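Local coordinates for acetolactate synthase, small subunit (Thermotoga maritima, PDB 2FGC), which is the small subunit that partners the large subunit of acetolactate synthase, with an ACT domain of the kind usually found in regulatory proteins, at residues V36-G41 with G69-V74; R113-I118 with E151-R156. All coordinates share one frame; numbering follows the deposited sequence.

Interaction 1. Residues V36-G41 with G69-V74; sequences VHNKPG and GLSRLV
Val36 pairs with Ser71, and His37 with Leu70, in an antiparallel contact where strand 28-37 of the ACT domain ends beside the start of strand 70-79. These are the two central strands of the four-stranded ACT sheet. Val36 and Ser71 form a hydrogen-bonded pair: Val36 N reaches Ser71 O at 2.8 Å, and Ser71 N returns a bond to Val36 O. His37 and Leu70 form the next, non-hydrogen-bonded pair. Here Leu70 CD2 lies near the plane of the His37 ring, at its edge, and packs 3.7 Å from His37 CA. One more backbone bond follows beyond the last strand residue, a nearly straight one from Asn38 N to Gly69 O (171° at the hydrogen). The chain then leaves the sheet and runs as a loop to Gly41, the N-cap of helix 42-51. Val36 and Ser71 share one sheet face with Leu73. The side chains of Leu73 and Val36 cross at about a right angle, with Leu73 CD1 3.9 Å from Val36 CG2. Ser71 CB points to that same face. Its hydroxyl lies beside its own backbone N (chi1 -65°), which brings Ser71 OG to 3.2 Å from Asn38 CB.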
loop_
_atom_site.group_PDB
_atom_site.type_symbol
_atom_site.label_atom_id
_atom_site.label_comp_id
_atom_site.label_asym_id
_atom_site.label_seq_id
_atom_site.Cartn_x
_atom_site.Cartn_y
_atom_site.Cartn_z
ATOM N N VAL A 36 12.299 5.870 -8.178
ATOM C CA VAL A 36 12.278 7.317 -8.445
ATOM C C VAL A 36 13.021 8.116 -7.330
ATOM O O VAL A 36 12.893 7.796 -6.140
ATOM C CB VAL A 36 10.798 7.867 -8.687
ATOM C CG1 VAL A 36 9.936 6.907 -9.571
ATOM C CG2 VAL A 36 10.072 8.054 -7.401
ATOM N N HIS A 37 13.800 9.138 -7.705
ATOM C CA HIS A 37 14.450 10.017 -6.727
ATOM C C HIS A 37 13.330 10.625 -5.876
ATOM O O HIS A 37 12.352 11.116 -6.408
ATOM C CB HIS A 37 15.308 11.072 -7.451
ATOM C CG HIS A 37 15.987 12.056 -6.535
ATOM N ND1 HIS A 37 16.725 11.672 -5.427
ATOM C CD2 HIS A 37 16.065 13.413 -6.585
ATOM C CE1 HIS A 37 17.202 12.748 -4.823
ATOM N NE2 HIS A 37 16.822 13.818 -5.510
ATOM N N ASN A 38 13.413 10.530 -4.557
ATOM C CA ASN A 38 12.307 11.081 -3.774
ATOM C C ASN A 38 12.588 12.440 -3.141
ATOM O O ASN A 38 13.440 12.590 -2.271
ATOM C CB ASN A 38 11.613 10.028 -2.856
ATOM C CG ASN A 38 12.143 10.001 -1.410
ATOM O OD1 ASN A 38 12.043 10.989 -0.659
ATOM N ND2 ASN A 38 12.659 8.843 -1.003
ATOM N N LYS A 39 11.887 13.437 -3.665
ATOM C CA LYS A 39 11.890 14.803 -3.146
ATOM C C LYS A 39 10.477 15.445 -3.314
ATOM O O LYS A 39 9.631 14.911 -4.041
ATOM C CB LYS A 39 12.962 15.631 -3.868
ATOM C CG LYS A 39 12.470 16.221 -5.164
ATOM C CD LYS A 39 13.440 17.216 -5.758
ATOM C CE LYS A 39 14.280 16.544 -6.827
ATOM N NZ LYS A 39 13.500 15.489 -7.550
ATOM N N PRO A 40 10.202 16.559 -2.612
ATOM C CA PRO A 40 9.030 17.402 -2.909
ATOM C C PRO A 40 8.696 17.622 -4.408
ATOM O O PRO A 40 9.531 18.128 -5.186
ATOM C CB PRO A 40 9.392 18.747 -2.259
ATOM C CG PRO A 40 10.299 18.387 -1.121
ATOM C CD PRO A 40 10.946 17.047 -1.436
ATOM N N GLY A 41 7.469 17.245 -4.776
ATOM C CA GLY A 41 6.905 17.521 -6.101
ATOM C C GLY A 41 6.952 16.336 -7.048
ATOM O O GLY A 41 6.521 16.425 -8.202
ATOM N N GLY A 69 16.903 7.221 -0.243
ATOM C CA GLY A 69 16.764 8.365 -1.129
ATOM C C GLY A 69 15.957 8.075 -2.389
ATOM O O GLY A 69 15.581 9.001 -3.116
ATOM N N LEU A 70 15.671 6.799 -2.650
ATOM C CA LEU A 70 14.875 6.417 -3.797
ATOM C C LEU A 70 13.656 5.657 -3.361
ATOM O O LEU A 70 13.759 4.737 -2.565
ATOM C CB LEU A 70 15.670 5.546 -4.760
ATOM C CG LEU A 70 17.016 5.999 -5.312
ATOM C CD1 LEU A 70 17.539 4.898 -6.226
ATOM C CD2 LEU A 70 16.915 7.336 -6.022
ATOM N N SER A 71 12.507 6.053 -3.889
ATOM C CA SER A 71 11.260 5.338 -3.686
ATOM C C SER A 71 10.998 4.339 -4.785
ATOM O O SER A 71 11.491 4.497 -5.898
ATOM C CB SER A 71 10.122 6.321 -3.687
ATOM O OG SER A 71 10.298 7.129 -2.580
ATOM N N ARG A 72 10.211 3.307 -4.463
ATOM C CA ARG A 72 9.808 2.322 -5.444
ATOM C C ARG A 72 8.313 2.321 -5.503
ATOM O O ARG A 72 7.634 2.275 -4.472
ATOM C CB ARG A 72 10.333 0.951 -5.069
ATOM C CG ARG A 72 9.825 -0.199 -5.956
ATOM C CD ARG A 72 10.592 -1.533 -5.653
ATOM N NE ARG A 72 12.060 -1.428 -5.821
ATOM C CZ ARG A 72 12.682 -1.605 -6.980
ATOM N NH1 ARG A 72 11.976 -1.856 -8.066
ATOM N NH2 ARG A 72 13.997 -1.527 -7.071
ATOM N N LEU A 73 7.834 2.380 -6.729
ATOM C CA LEU A 73 6.437 2.426 -7.097
ATOM C C LEU A 73 6.106 1.223 -7.907
ATOM O O LEU A 73 6.821 0.909 -8.841
ATOM C CB LEU A 73 6.209 3.566 -8.078
ATOM C CG LEU A 73 5.799 4.892 -7.506
ATOM C CD1 LEU A 73 7.041 5.562 -6.986
ATOM C CD2 LEU A 73 5.198 5.669 -8.629
ATOM N N VAL A 74 4.968 0.621 -7.613
ATOM C CA VAL A 74 4.472 -0.487 -8.378
ATOM C C VAL A 74 3.183 -0.008 -8.924
ATOM O O VAL A 74 2.361 0.556 -8.197
ATOM C CB VAL A 74 4.237 -1.724 -7.518
ATOM C CG1 VAL A 74 3.683 -2.886 -8.373
ATOM C CG2 VAL A 74 5.587 -2.133 -6.891
#

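Interaction 2. Residues R113-I118 with E151-R156; sequences REMALI and EITGAR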
loop_
_atom_site.group_PDB
_atom_site.type_symbol
_atom_site.label_atom_id
_atom_site.label_comp_id
_atom_site.label_asym_id
_atom_site.label_seq_id
_atom_site.Cartn_x
_atom_site.Cartn_y
_atom_site.Cartn_z
ATOM N N ARG A 113 0.976 -9.115 -3.721
ATOM C CA ARG A 113 0.347 -9.082 -2.447
ATOM C C ARG A 113 -0.343 -7.779 -2.288
ATOM O O ARG A 113 0.147 -6.741 -2.762
ATOM C CB ARG A 113 1.360 -9.177 -1.309
ATOM C CG ARG A 113 2.000 -10.529 -1.172
ATOM C CD ARG A 113 1.007 -11.535 -0.701
ATOM N NE ARG A 113 1.406 -12.824 -1.235
ATOM C CZ ARG A 113 1.550 -13.897 -0.493
ATOM N NH1 ARG A 113 1.306 -13.852 0.832
ATOM N NH2 ARG A 113 1.925 -15.011 -1.089
ATOM N N GLU A 114 -1.456 -7.852 -1.572
ATOM C CA GLU A 114 -2.204 -6.698 -1.150
ATOM C C GLU A 114 -2.460 -6.807 0.381
ATOM O O GLU A 114 -2.516 -7.897 0.934
ATOM C CB GLU A 114 -3.512 -6.646 -1.961
ATOM C CG GLU A 114 -4.419 -5.476 -1.631
ATOM C CD GLU A 114 -5.422 -5.177 -2.765
ATOM O OE1 GLU A 114 -5.764 -6.160 -3.499
ATOM O OE2 GLU A 114 -5.830 -3.970 -2.935
HETATM N N MSE A 115 -2.631 -5.682 1.050
HETATM C CA MSE A 115 -3.079 -5.714 2.416
HETATM C C MSE A 115 -4.341 -4.843 2.619
HETATM O O MSE A 115 -4.459 -3.791 2.013
HETATM C CB MSE A 115 -1.920 -5.226 3.250
HETATM C CG MSE A 115 -2.039 -5.477 4.693
HETATM SE SE MSE A 115 -2.180 -3.794 5.638
HETATM C CE MSE A 115 -0.466 -3.005 5.474
ATOM N N ALA A 116 -5.287 -5.272 3.458
ATOM C CA ALA A 116 -6.475 -4.466 3.746
ATOM C C ALA A 116 -6.673 -4.375 5.241
ATOM O O ALA A 116 -6.394 -5.338 5.961
ATOM C CB ALA A 116 -7.681 -5.115 3.123
ATOM N N LEU A 117 -7.110 -3.217 5.718
ATOM C CA LEU A 117 -7.656 -3.087 7.088
ATOM C C LEU A 117 -9.177 -3.083 6.989
ATOM O O LEU A 117 -9.735 -2.253 6.246
ATOM C CB LEU A 117 -7.201 -1.805 7.774
ATOM C CG LEU A 117 -5.707 -1.709 8.097
ATOM C CD1 LEU A 117 -5.441 -0.527 8.996
ATOM C CD2 LEU A 117 -5.203 -2.960 8.759
ATOM N N ILE A 118 -9.860 -3.987 7.710
ATOM C CA ILE A 118 -11.314 -4.034 7.608
ATOM C C ILE A 118 -12.034 -3.841 8.948
ATOM O O ILE A 118 -11.869 -4.675 9.838
ATOM C CB ILE A 118 -11.747 -5.342 6.963
ATOM C CG1 ILE A 118 -11.013 -5.487 5.637
ATOM C CG2 ILE A 118 -13.256 -5.325 6.724
ATOM C CD1 ILE A 118 -10.588 -6.865 5.304
ATOM N N GLU A 151 -6.849 -7.145 10.035
ATOM C CA GLU A 151 -5.785 -7.045 9.060
ATOM C C GLU A 151 -5.689 -8.305 8.175
ATOM O O GLU A 151 -5.561 -9.425 8.659
ATOM C CB GLU A 151 -4.480 -6.842 9.808
ATOM C CG GLU A 151 -3.302 -6.542 8.925
ATOM C CD GLU A 151 -2.023 -7.121 9.509
ATOM O OE1 GLU A 151 -1.522 -6.570 10.536
ATOM O OE2 GLU A 151 -1.540 -8.144 8.941
ATOM N N ILE A 152 -5.703 -8.114 6.870
ATOM C CA ILE A 152 -5.592 -9.237 5.932
ATOM C C ILE A 152 -4.584 -8.926 4.786
ATOM O O ILE A 152 -4.644 -7.838 4.172
ATOM C CB ILE A 152 -7.010 -9.695 5.481
ATOM C CG1 ILE A 152 -7.089 -11.166 5.105
ATOM C CG2 ILE A 152 -7.648 -8.827 4.488
ATOM C CD1 ILE A 152 -7.972 -11.902 6.172
ATOM N N THR A 153 -3.647 -9.861 4.557
ATOM C CA THR A 153 -2.623 -9.766 3.497
ATOM C C THR A 153 -2.739 -10.952 2.531
ATOM O O THR A 153 -3.040 -12.026 2.982
ATOM C CB THR A 153 -1.179 -9.721 4.117
ATOM O OG1 THR A 153 -1.104 -8.718 5.145
ATOM C CG2 THR A 153 -0.185 -9.315 3.076
ATOM N N GLY A 154 -2.570 -10.815 1.212
ATOM C CA GLY A 154 -2.493 -12.054 0.361
ATOM C C GLY A 154 -2.615 -11.619 -1.042
ATOM O O GLY A 154 -2.632 -10.437 -1.288
ATOM N N ALA A 155 -2.735 -12.548 -1.977
ATOM C CA ALA A 155 -3.119 -12.205 -3.343
ATOM C C ALA A 155 -4.424 -11.374 -3.374
ATOM O O ALA A 155 -5.276 -11.463 -2.478
ATOM C CB ALA A 155 -3.280 -13.489 -4.167
ATOM N N ARG A 156 -4.604 -10.578 -4.404
ATOM C CA ARG A 156 -5.797 -9.740 -4.477
ATOM C C ARG A 156 -7.103 -10.561 -4.444
ATOM O O ARG A 156 -8.086 -10.172 -3.791
ATOM C CB ARG A 156 -5.775 -8.799 -5.680
ATOM C CG ARG A 156 -7.127 -8.146 -5.948
ATOM C CD ARG A 156 -7.017 -7.013 -6.934
ATOM N NE ARG A 156 -6.490 -5.795 -6.316
ATOM C CZ ARG A 156 -6.405 -4.610 -6.917
ATOM N NH1 ARG A 156 -6.835 -4.466 -8.185
ATOM N NH2 ARG A 156 -5.884 -3.570 -6.242
#
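The central strand pair of the second four-stranded antiparallel sheet joins Glu114 to Gly154 and Ala116 to Ile152. The axes of segments 113-118 and 151-154 come within 4.7 Å of each other. Both pairs are doubly hydrogen-bonded; Ala116 N to Ile152 O is the shortest of the four bonds at 2.7 Å. On the helix-covered face, Ile152 CG2 packs 3.6 Å from Ile118 CD1 and 4.0 Å from Ala116 CB. Phe162 of helix 156-165 covers both isoleucines. On the other face, Thr153 OG1 lies 3.4 Å from Met115 CG, where Met115 is selenomethionine. That face meets the second subunit: Thr153 OG1 bonds its counterpart there, and Arg113 and Glu151 each form a salt bridge with the other's counterpart. Past the strand end, Arg156 opens helix 156-165 and forms a salt bridge with Glu114, whose extended side chain has CG anti to the backbone N (chi1 -180°). Arg156 NE meets Glu114 OE1 on its syn side at 2.9 Å; OE1 lies in the guanidinium plane, while NE is 24° out of the carboxylate plane. A weak second bond joins Arg156 NH2 to Glu114 OE2. The pairing ties helix start to strand and probably helps keep the buried Glu114 carboxylate charged.

Overall arrangement
Interaction 1 comes first along the chain and closes before interaction 2 opens. Their centres lie 24 Å apart and their nearest atoms about 8 Å apart, so they do not touch. They share no sheet. The 36-41 and 69-74 pairing belongs to the ACT-domain sheet, and the 113-118 and 151-156 pairing to the sheet of the second family region. Each nevertheless joins the first and third strands of a four-stranded sheet with strand order 2-3-1-4. The chain thus repeats one topology in series, with strand 97-102 closing the first sheet before strand 110-121 starts the second. Arg72, within segment 69-74, packs on Ile174 of the second subunit, while interaction 2 bonds to that subunit directly.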